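Putative S41 protease (Bacteroides fragilis NCTC 9343, PDB 3K50) probably cleaves peptide bonds as a serine protease of the S41 family, although its substrates and biological role are not known. Local coordinates at residues A[21-33]-A[260-272]. Numbering follows the deposited sequence. Where two conformers were deposited one is given.
Sequences SVMRQEYLWYRDM and ALLRYSDKRVEAN
Arg31 closes side-on on Asp266, NE and NH2 both donating to OD2 in a salt bridge. Its NH2 stands 2.9 Å from Asp266 OD2, which lies in the guanidinium plane. That plane is turned 81° from the carboxylate, and the two nitrogens reach OD2 from opposite faces on its syn side. Asp266 OD1 lies near the ring plane of Tyr30, so close to OH that the modelled length is doubtful. In the conformer given for Arg268, a second salt bridge joins Glu26 OE2 to Arg268 NH2 at 2.9 Å, here with carboxylate and guanidinium only 19° from parallel; NH1 continues the network to Glu270. In the same conformer the bend of Gln25 at chi2 (56°) brings its OE1 to 2.9 Å from Arg268 NE, the amide close to perpendicular to the guanidinium.

These pairs tie the end of helix 18-26 and the turn that follows it, in the S41 N-terminal region, to the loop linking antiparallel strands 258-263 and 273-276 of the protease region. Within that loop an ST turn, Lys267 N to Ser265 OG, overlaps a type I turn from Ser265 to Arg268.

Lys267 runs extended over one face of Tyr30, CD forming a CH-pi contact and NZ a cation-pi contact 4.0 Å from the ring centroid. Lys267 NZ also donates to Arg24 O at 2.6 Å, from above the carbonyl plane; Arg31 CG packs on the opposite ring face. One water bridges Gln25 O, Tyr27 O and Ser265 OG.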
ATOM      1  N   SER A  21      14.667   4.853  25.254  0.50 30.81           N
ATOM      2  CA  SER A  21      13.712   4.506  26.292  0.50 30.44           C
ATOM      3  C   SER A  21      12.421   3.944  25.731  0.50 29.14           C
ATOM      4  O   SER A  21      12.051   2.865  26.135  0.50 30.00           O
ATOM      5  CB  SER A  21      13.453   5.699  27.213  0.50 30.21           C
ATOM      6  OG  SER A  21      13.018   6.809  26.468  0.50 41.93           O
ATOM      7  N   VAL A  22      11.749   4.641  24.808  0.70 29.76           N
ATOM      8  CA  VAL A  22      10.553   4.121  24.197  0.70 31.91           C
ATOM      9  C   VAL A  22      10.831   2.721  23.606  0.70 31.91           C
ATOM     10  O   VAL A  22       9.981   1.854  23.708  0.70 32.43           O
ATOM     11  CB  VAL A  22       9.970   5.100  23.160  0.70 31.94           C
ATOM     12  CG1 VAL A  22      10.968   5.350  22.045  0.70 36.22           C
ATOM     13  CG2 VAL A  22       8.640   4.553  22.607  0.70 33.70           C
HETATM   14  N   MSE A  23      12.027   2.475  23.051  1.00 29.98           N
HETATM   15  CA  MSE A  23      12.313   1.158  22.459  1.00 31.60           C
HETATM   16  C   MSE A  23      12.526   0.088  23.535  1.00 32.23           C
HETATM   17  O   MSE A  23      12.020  -0.999  23.443  1.00 35.07           O
HETATM   18  CB  MSE A  23      13.557   1.209  21.525  1.00 29.44           C
HETATM   19  CG  MSE A  23      13.259   1.831  20.162  1.00 31.14           C
HETATM   20 SE   MSE A  23      14.849   1.799  18.998  0.75 27.90          SE
HETATM   21  CE  MSE A  23      14.911  -0.122  18.572  1.00 26.41           C
ATOM     22  N   ARG A  24      13.295   0.400  24.560  1.00 33.28           N
ATOM     23  CA  ARG A  24      13.563  -0.609  25.580  1.00 35.58           C
ATOM     24  C   ARG A  24      12.224  -1.015  26.296  1.00 35.50           C
ATOM     25  O   ARG A  24      12.088  -2.133  26.747  1.00 34.57           O
ATOM     26  CB  ARG A  24      14.725  -0.168  26.502  1.00 34.66           C
ATOM     27  CG  ARG A  24      16.056  -0.252  25.756  1.00 40.92           C
ATOM     28  CD  ARG A  24      17.318   0.066  26.562  1.00 41.45           C
ATOM     29  NE  ARG A  24      18.547   0.087  25.748  1.00 44.33           N
ATOM     30  CZ  ARG A  24      19.227  -0.978  25.333  1.00 45.85           C
ATOM     31  NH1 ARG A  24      18.855  -2.210  25.635  1.00 42.32           N
ATOM     32  NH2 ARG A  24      20.315  -0.804  24.600  1.00 41.97           N
ATOM     33  N   GLN A  25      11.228  -0.129  26.326  1.00 34.13           N
ATOM     34  CA  GLN A  25       9.977  -0.447  26.970  1.00 32.54           C
ATOM     35  C   GLN A  25       8.997  -1.122  26.020  1.00 33.51           C
ATOM     36  O   GLN A  25       8.360  -2.103  26.397  1.00 32.71           O
ATOM     37  CB  GLN A  25       9.328   0.825  27.572  1.00 35.00           C
ATOM     38  CG  GLN A  25       7.850   0.617  28.103  1.00 47.17           C
ATOM     39  CD  GLN A  25       7.653  -0.516  29.163  1.00 52.97           C
ATOM     40  OE1 GLN A  25       6.665  -1.261  29.104  1.00 65.12           O
ATOM     41  NE2 GLN A  25       8.600  -0.650  30.107  1.00 64.16           N
ATOM     42  N   GLU A  26       8.894  -0.622  24.788  1.00 30.57           N
ATOM     43  CA  GLU A  26       7.813  -1.006  23.884  1.00 31.75           C
ATOM     44  C   GLU A  26       8.129  -1.929  22.716  1.00 31.09           C
ATOM     45  O   GLU A  26       7.216  -2.459  22.113  1.00 29.54           O
ATOM     46  CB  GLU A  26       7.250   0.260  23.233  1.00 32.32           C
ATOM     47  CG  GLU A  26       6.830   1.368  24.159  1.00 33.44           C
ATOM     48  CD  GLU A  26       5.576   1.069  24.957  1.00 36.51           C
ATOM     49  OE1 GLU A  26       4.911   0.075  24.685  1.00 35.91           O
ATOM     50  OE2 GLU A  26       5.249   1.852  25.864  1.00 41.32           O
ATOM     51  N   TYR A  27       9.400  -2.080  22.378  1.00 31.96           N
ATOM     52  CA  TYR A  27       9.824  -2.874  21.248  1.00 29.59           C
ATOM     53  C   TYR A  27       9.565  -4.362  21.425  1.00 29.44           C
ATOM     54  O   TYR A  27       9.909  -4.927  22.469  1.00 28.25           O
ATOM     55  CB  TYR A  27      11.334  -2.686  21.069  1.00 28.90           C
ATOM     56  CG  TYR A  27      11.984  -3.154  19.780  1.00 26.39           C
ATOM     57  CD1 TYR A  27      11.335  -3.054  18.542  1.00 30.80           C
ATOM     58  CD2 TYR A  27      13.309  -3.508  19.772  1.00 21.52           C
ATOM     59  CE1 TYR A  27      11.990  -3.435  17.357  1.00 30.52           C
ATOM     60  CE2 TYR A  27      14.011  -3.839  18.559  1.00 27.50           C
ATOM     61  CZ  TYR A  27      13.331  -3.783  17.366  1.00 31.23           C
ATOM     62  OH  TYR A  27      13.976  -4.067  16.182  1.00 26.80           O
ATOM     63  N   LEU A  28       9.007  -5.000  20.382  1.00 29.66           N
ATOM     64  CA  LEU A  28       8.771  -6.431  20.387  1.00 26.97           C
ATOM     65  C   LEU A  28      10.044  -7.150  20.753  1.00 28.39           C
ATOM     66  O   LEU A  28      10.030  -8.050  21.608  1.00 28.69           O
ATOM     67  CB  LEU A  28       8.302  -6.969  19.021  1.00 26.63           C
ATOM     68  CG  LEU A  28       7.994  -8.466  18.911  1.00 29.73           C
ATOM     69  CD1 LEU A  28       6.863  -8.931  19.843  1.00 27.19           C
ATOM     70  CD2 LEU A  28       7.701  -8.850  17.477  1.00 22.06           C
ATOM     71  N   TRP A  29      11.139  -6.725  20.131  1.00 28.83           N
ATOM     72  CA  TRP A  29      12.417  -7.405  20.253  1.00 29.56           C
ATOM     73  C   TRP A  29      13.404  -6.675  21.169  1.00 27.41           C
ATOM     74  O   TRP A  29      14.593  -6.614  20.911  1.00 30.05           O
ATOM     75  CB  TRP A  29      13.012  -7.543  18.834  1.00 27.12           C
ATOM     76  CG  TRP A  29      12.253  -8.446  17.899  1.00 25.56           C
ATOM     77  CD1 TRP A  29      11.811  -9.701  18.196  1.00 29.34           C
ATOM     78  CD2 TRP A  29      11.899  -8.235  16.506  1.00 25.54           C
ATOM     79  NE1 TRP A  29      11.169 -10.238  17.139  1.00 28.02           N
ATOM     80  CE2 TRP A  29      11.209  -9.380  16.083  1.00 27.44           C
ATOM     81  CE3 TRP A  29      12.035  -7.184  15.617  1.00 28.71           C
ATOM     82  CZ2 TRP A  29      10.717  -9.532  14.794  1.00 34.66           C
ATOM     83  CZ3 TRP A  29      11.542  -7.319  14.332  1.00 26.12           C
ATOM     84  CH2 TRP A  29      10.891  -8.478  13.925  1.00 28.14           C
ATOM     85  N   TYR A  30      12.926  -6.113  22.254  1.00 29.67           N
ATOM     86  CA  TYR A  30      13.808  -5.343  23.118  1.00 31.60           C
ATOM     87  C   TYR A  30      14.975  -6.210  23.624  1.00 30.83           C
ATOM     88  O   TYR A  30      16.056  -5.730  23.840  1.00 32.25           O
ATOM     89  CB  TYR A  30      13.025  -4.720  24.290  1.00 31.58           C
ATOM     90  CG  TYR A  30      12.652  -5.674  25.403  1.00 33.17           C
ATOM     91  CD1 TYR A  30      11.473  -6.390  25.373  1.00 28.82           C
ATOM     92  CD2 TYR A  30      13.508  -5.872  26.492  1.00 32.71           C
ATOM     93  CE1 TYR A  30      11.172  -7.307  26.382  1.00 24.62           C
ATOM     94  CE2 TYR A  30      13.203  -6.775  27.511  1.00 28.01           C
ATOM     95  CZ  TYR A  30      12.043  -7.471  27.469  1.00 29.18           C
ATOM     96  OH  TYR A  30      11.751  -8.367  28.482  1.00 30.11           O
ATOM     97  N   ARG A  31      14.750  -7.492  23.842  1.00 34.45           N
ATOM     98  CA  ARG A  31      15.809  -8.335  24.371  1.00 33.79           C
ATOM     99  C   ARG A  31      16.984  -8.555  23.414  1.00 35.08           C
ATOM    100  O   ARG A  31      18.058  -9.006  23.834  1.00 33.48           O
ATOM    101  CB  ARG A  31      15.232  -9.705  24.730  1.00 37.25           C
ATOM    102  CG  ARG A  31      14.339  -9.745  25.964  1.00 31.39           C
ATOM    103  CD  ARG A  31      13.894 -11.196  26.172  1.00 38.13           C
ATOM    104  NE  ARG A  31      13.106 -11.324  27.378  1.00 37.54           N
ATOM    105  CZ  ARG A  31      13.606 -11.410  28.608  1.00 39.71           C
ATOM    106  NH1 ARG A  31      14.907 -11.383  28.809  1.00 45.95           N
ATOM    107  NH2 ARG A  31      12.798 -11.499  29.654  1.00 38.71           N
ATOM    108  N   ASP A  32      16.738  -8.293  22.135  1.00 32.59           N
ATOM    109  CA  ASP A  32      17.693  -8.511  21.063  1.00 33.34           C
ATOM    110  C   ASP A  32      18.304  -7.200  20.559  1.00 33.05           C
ATOM    111  O   ASP A  32      18.985  -7.183  19.544  1.00 30.42           O
ATOM    112  CB  ASP A  32      16.998  -9.282  19.931  1.00 32.47           C
ATOM    113  CG  ASP A  32      16.639 -10.679  20.337  1.00 36.52           C
ATOM    114  OD1 ASP A  32      17.559 -11.437  20.698  1.00 51.73           O
ATOM    115  OD2 ASP A  32      15.442 -11.014  20.305  1.00 54.37           O
HETATM  116  N   MSE A  33      18.087  -6.112  21.279  1.00 33.24           N
HETATM  117  CA  MSE A  33      18.789  -4.901  20.958  1.00 34.77           C
HETATM  118  C   MSE A  33      20.229  -5.027  21.410  1.00 36.09           C
HETATM  119  O   MSE A  33      20.522  -5.765  22.346  1.00 33.07           O
HETATM  120  CB  MSE A  33      18.195  -3.671  21.675  1.00 34.09           C
HETATM  121  CG  MSE A  33      16.799  -3.287  21.210  1.00 35.96           C
HETATM  122 SE   MSE A  33      15.912  -2.008  22.382  0.75 30.03          SE
HETATM  123  CE  MSE A  33      17.167  -0.492  22.142  1.00 34.89           C
ATOM    124  N   ALA A 260      -6.967 -13.000  14.000  1.00 28.57           N
ATOM    125  CA  ALA A 260      -5.576 -12.632  14.282  1.00 27.26           C
ATOM    126  C   ALA A 260      -5.278 -12.596  15.757  1.00 29.49           C
ATOM    127  O   ALA A 260      -6.143 -12.225  16.588  1.00 31.59           O
ATOM    128  CB  ALA A 260      -5.213 -11.288  13.634  1.00 28.11           C
ATOM    129  N   LEU A 261      -4.039 -12.973  16.075  1.00 30.51           N
ATOM    130  CA  LEU A 261      -3.558 -13.087  17.445  1.00 28.55           C
ATOM    131  C   LEU A 261      -2.402 -12.134  17.528  1.00 30.72           C
ATOM    132  O   LEU A 261      -1.344 -12.398  16.983  1.00 27.12           O
ATOM    133  CB  LEU A 261      -3.129 -14.524  17.741  1.00 33.00           C
ATOM    134  CG  LEU A 261      -4.080 -15.722  17.520  1.00 31.73           C
ATOM    135  CD1 LEU A 261      -3.358 -16.971  17.943  1.00 32.05           C
ATOM    136  CD2 LEU A 261      -5.423 -15.569  18.274  1.00 32.11           C
ATOM    137  N   LEU A 262      -2.633 -10.985  18.163  1.00 28.40           N
ATOM    138  CA  LEU A 262      -1.596  -9.990  18.383  1.00 29.37           C
ATOM    139  C   LEU A 262      -0.857 -10.337  19.675  1.00 31.48           C
ATOM    140  O   LEU A 262      -1.459 -10.305  20.755  1.00 26.24           O
ATOM    141  CB  LEU A 262      -2.195  -8.581  18.488  1.00 28.81           C
ATOM    142  CG  LEU A 262      -2.705  -7.904  17.166  1.00 29.48           C
ATOM    143  CD1 LEU A 262      -3.622  -8.726  16.363  1.00 37.51           C
ATOM    144  CD2 LEU A 262      -3.363  -6.596  17.448  1.00 27.12           C
ATOM    145  N   ARG A 263       0.430 -10.652  19.546  1.00 27.45           N
ATOM    146  CA  ARG A 263       1.286 -11.011  20.661  1.00 26.58           C
ATOM    147  C   ARG A 263       2.525 -10.100  20.795  1.00 28.21           C
ATOM    148  O   ARG A 263       3.407 -10.054  19.925  1.00 28.60           O
ATOM    149  CB  ARG A 263       1.639 -12.469  20.520  1.00 29.06           C
ATOM    150  CG  ARG A 263       0.414 -13.386  20.489  1.00 25.09           C
ATOM    151  CD  ARG A 263      -0.288 -13.346  21.819  1.00 26.59           C
ATOM    152  NE  ARG A 263      -1.383 -14.315  21.977  1.00 28.12           N
ATOM    153  CZ  ARG A 263      -2.669 -14.052  21.764  1.00 28.29           C
ATOM    154  NH1 ARG A 263      -3.068 -12.855  21.357  1.00 30.12           N
ATOM    155  NH2 ARG A 263      -3.543 -14.997  21.979  1.00 31.31           N
ATOM    156  N   TYR A 264       2.520  -9.344  21.888  1.00 29.29           N
ATOM    157  CA  TYR A 264       3.560  -8.376  22.234  1.00 29.45           C
ATOM    158  C   TYR A 264       4.704  -9.061  23.013  1.00 29.89           C
ATOM    159  O   TYR A 264       4.674 -10.273  23.211  1.00 29.28           O
ATOM    160  CB  TYR A 264       2.921  -7.246  23.041  1.00 28.27           C
ATOM    161  CG  TYR A 264       2.000  -6.380  22.204  1.00 30.04           C
ATOM    162  CD1 TYR A 264       0.730  -6.817  21.846  1.00 25.27           C
ATOM    163  CD2 TYR A 264       2.370  -5.105  21.832  1.00 31.00           C
ATOM    164  CE1 TYR A 264      -0.133  -6.040  21.093  1.00 29.39           C
ATOM    165  CE2 TYR A 264       1.493  -4.311  21.055  1.00 31.86           C
ATOM    166  CZ  TYR A 264       0.257  -4.797  20.698  1.00 26.04           C
ATOM    167  OH  TYR A 264      -0.602  -4.025  19.943  1.00 33.24           O
ATOM    168  N   SER A 265       5.681  -8.291  23.490  1.00 29.84           N
ATOM    169  CA  SER A 265       6.842  -8.844  24.221  1.00 29.95           C
ATOM    170  C   SER A 265       6.401  -9.207  25.631  1.00 30.34           C
ATOM    171  O   SER A 265       5.294  -8.874  26.020  1.00 30.40           O
ATOM    172  CB  SER A 265       7.949  -7.810  24.341  1.00 25.34           C
ATOM    173  OG  SER A 265       7.597  -6.815  25.349  1.00 24.75           O
ATOM    174  N   ASP A 266       7.271  -9.843  26.406  1.00 33.72           N
ATOM    175  CA  ASP A 266       6.937 -10.191  27.796  1.00 34.45           C
ATOM    176  C   ASP A 266       6.731  -8.996  28.723  1.00 37.46           C
ATOM    177  O   ASP A 266       6.295  -9.184  29.815  1.00 40.73           O
ATOM    178  CB  ASP A 266       7.891 -11.217  28.394  1.00 40.13           C
ATOM    179  CG  ASP A 266       9.374 -10.801  28.381  1.00 42.93           C
ATOM    180  OD1 ASP A 266       9.708  -9.612  28.301  1.00 35.30           O
ATOM    181  OD2 ASP A 266      10.206 -11.738  28.474  1.00 38.25           O
ATOM    182  N   LYS A 267       7.025  -7.784  28.285  1.00 33.65           N
ATOM    183  CA  LYS A 267       6.768  -6.598  29.058  1.00 37.81           C
ATOM    184  C   LYS A 267       5.417  -5.985  28.707  1.00 36.38           C
ATOM    185  O   LYS A 267       5.028  -5.028  29.357  1.00 37.32           O
ATOM    186  CB  LYS A 267       7.803  -5.482  28.755  1.00 36.46           C
ATOM    187  CG  LYS A 267       9.198  -5.625  29.383  1.00 34.96           C
ATOM    188  CD  LYS A 267      10.114  -4.595  28.780  1.00 37.30           C
ATOM    189  CE  LYS A 267      11.317  -4.325  29.652  1.00 44.60           C
ATOM    190  NZ  LYS A 267      12.281  -3.441  28.965  1.00 42.17           N
ATOM    191  N   ARG A 268       4.787  -6.419  27.607  0.70 34.06           N
ATOM    192  CA  ARG A 268       3.551  -5.793  27.138  0.70 33.53           C
ATOM    193  C   ARG A 268       2.410  -6.787  26.852  0.70 31.13           C
ATOM    194  O   ARG A 268       1.622  -6.639  25.915  0.70 30.72           O
ATOM    195  CB  ARG A 268       3.871  -4.902  25.921  0.70 36.97           C
ATOM    196  CG  ARG A 268       4.628  -3.584  26.242  0.70 40.74           C
ATOM    197  CD  ARG A 268       3.705  -2.572  26.986  0.70 51.50           C
ATOM    198  NE  ARG A 268       4.359  -1.319  27.404  0.70 53.95           N
ATOM    199  CZ  ARG A 268       3.764  -0.346  28.115  0.70 62.44           C
ATOM    200  NH1 ARG A 268       2.494  -0.439  28.509  0.70 68.25           N
ATOM    201  NH2 ARG A 268       4.433   0.746  28.441  0.70 54.80           N
ATOM    202  N   VAL A 269       2.309  -7.790  27.732  0.50 29.49           N
ATOM    203  CA  VAL A 269       1.247  -8.839  27.695  0.50 31.52           C
ATOM    204  C   VAL A 269      -0.156  -8.233  27.743  0.50 33.08           C
ATOM    205  O   VAL A 269      -1.069  -8.699  27.051  0.50 32.90           O
ATOM    206  CB  VAL A 269       1.373  -9.907  28.856  0.50 30.36           C
ATOM    207  CG1 VAL A 269       1.155  -9.304  30.282  0.50 25.94           C
ATOM    208  CG2 VAL A 269       0.396 -11.038  28.641  0.50 34.44           C
ATOM    209  N   GLU A 270      -0.301  -7.182  28.547  1.00 34.03           N
ATOM    210  CA  GLU A 270      -1.539  -6.407  28.672  1.00 36.76           C
ATOM    211  C   GLU A 270      -2.082  -5.975  27.321  1.00 35.35           C
ATOM    212  O   GLU A 270      -3.317  -5.891  27.166  1.00 33.27           O
ATOM    213  CB  GLU A 270      -1.298  -5.143  29.536  1.00 38.10           C
ATOM    214  CG  GLU A 270      -0.377  -4.069  28.764  1.00 49.93           C
ATOM    215  CD  GLU A 270       0.604  -3.249  29.625  1.00 54.06           C
ATOM    216  OE1 GLU A 270       0.227  -2.154  30.121  1.00 80.89           O
ATOM    217  OE2 GLU A 270       1.790  -3.666  29.731  1.00 61.37           O
ATOM    218  N   ALA A 271      -1.197  -5.730  26.341  1.00 29.82           N
ATOM    219  CA  ALA A 271      -1.638  -5.290  24.990  1.00 30.71           C
ATOM    220  C   ALA A 271      -2.110  -6.421  24.077  1.00 28.20           C
ATOM    221  O   ALA A 271      -2.730  -6.172  23.053  1.00 29.42           O
ATOM    222  CB  ALA A 271      -0.527  -4.460  24.296  1.00 33.41           C
ATOM    223  N   ASN A 272      -1.849  -7.666  24.434  1.00 29.66           N
ATOM    224  CA  ASN A 272      -2.198  -8.787  23.572  1.00 29.50           C
ATOM    225  C   ASN A 272      -3.671  -8.703  23.240  1.00 32.01           C
ATOM    226  O   ASN A 272      -4.485  -8.296  24.099  1.00 30.60           O
ATOM    227  CB  ASN A 272      -1.877 -10.143  24.247  1.00 31.24           C
ATOM    228  CG  ASN A 272      -0.410 -10.449  24.330  1.00 28.48           C
ATOM    229  OD1 ASN A 272       0.425  -9.662  23.898  1.00 27.52           O
ATOM    230  ND2 ASN A 272      -0.072 -11.595  24.932  1.00 26.55           N
TER
HETATM  231  O   HOH W   1       8.235  -4.327  24.642  1.00 36.93           O
HETATM  232  O   HOH W   2       6.060  -5.507  22.543  1.00 23.99           O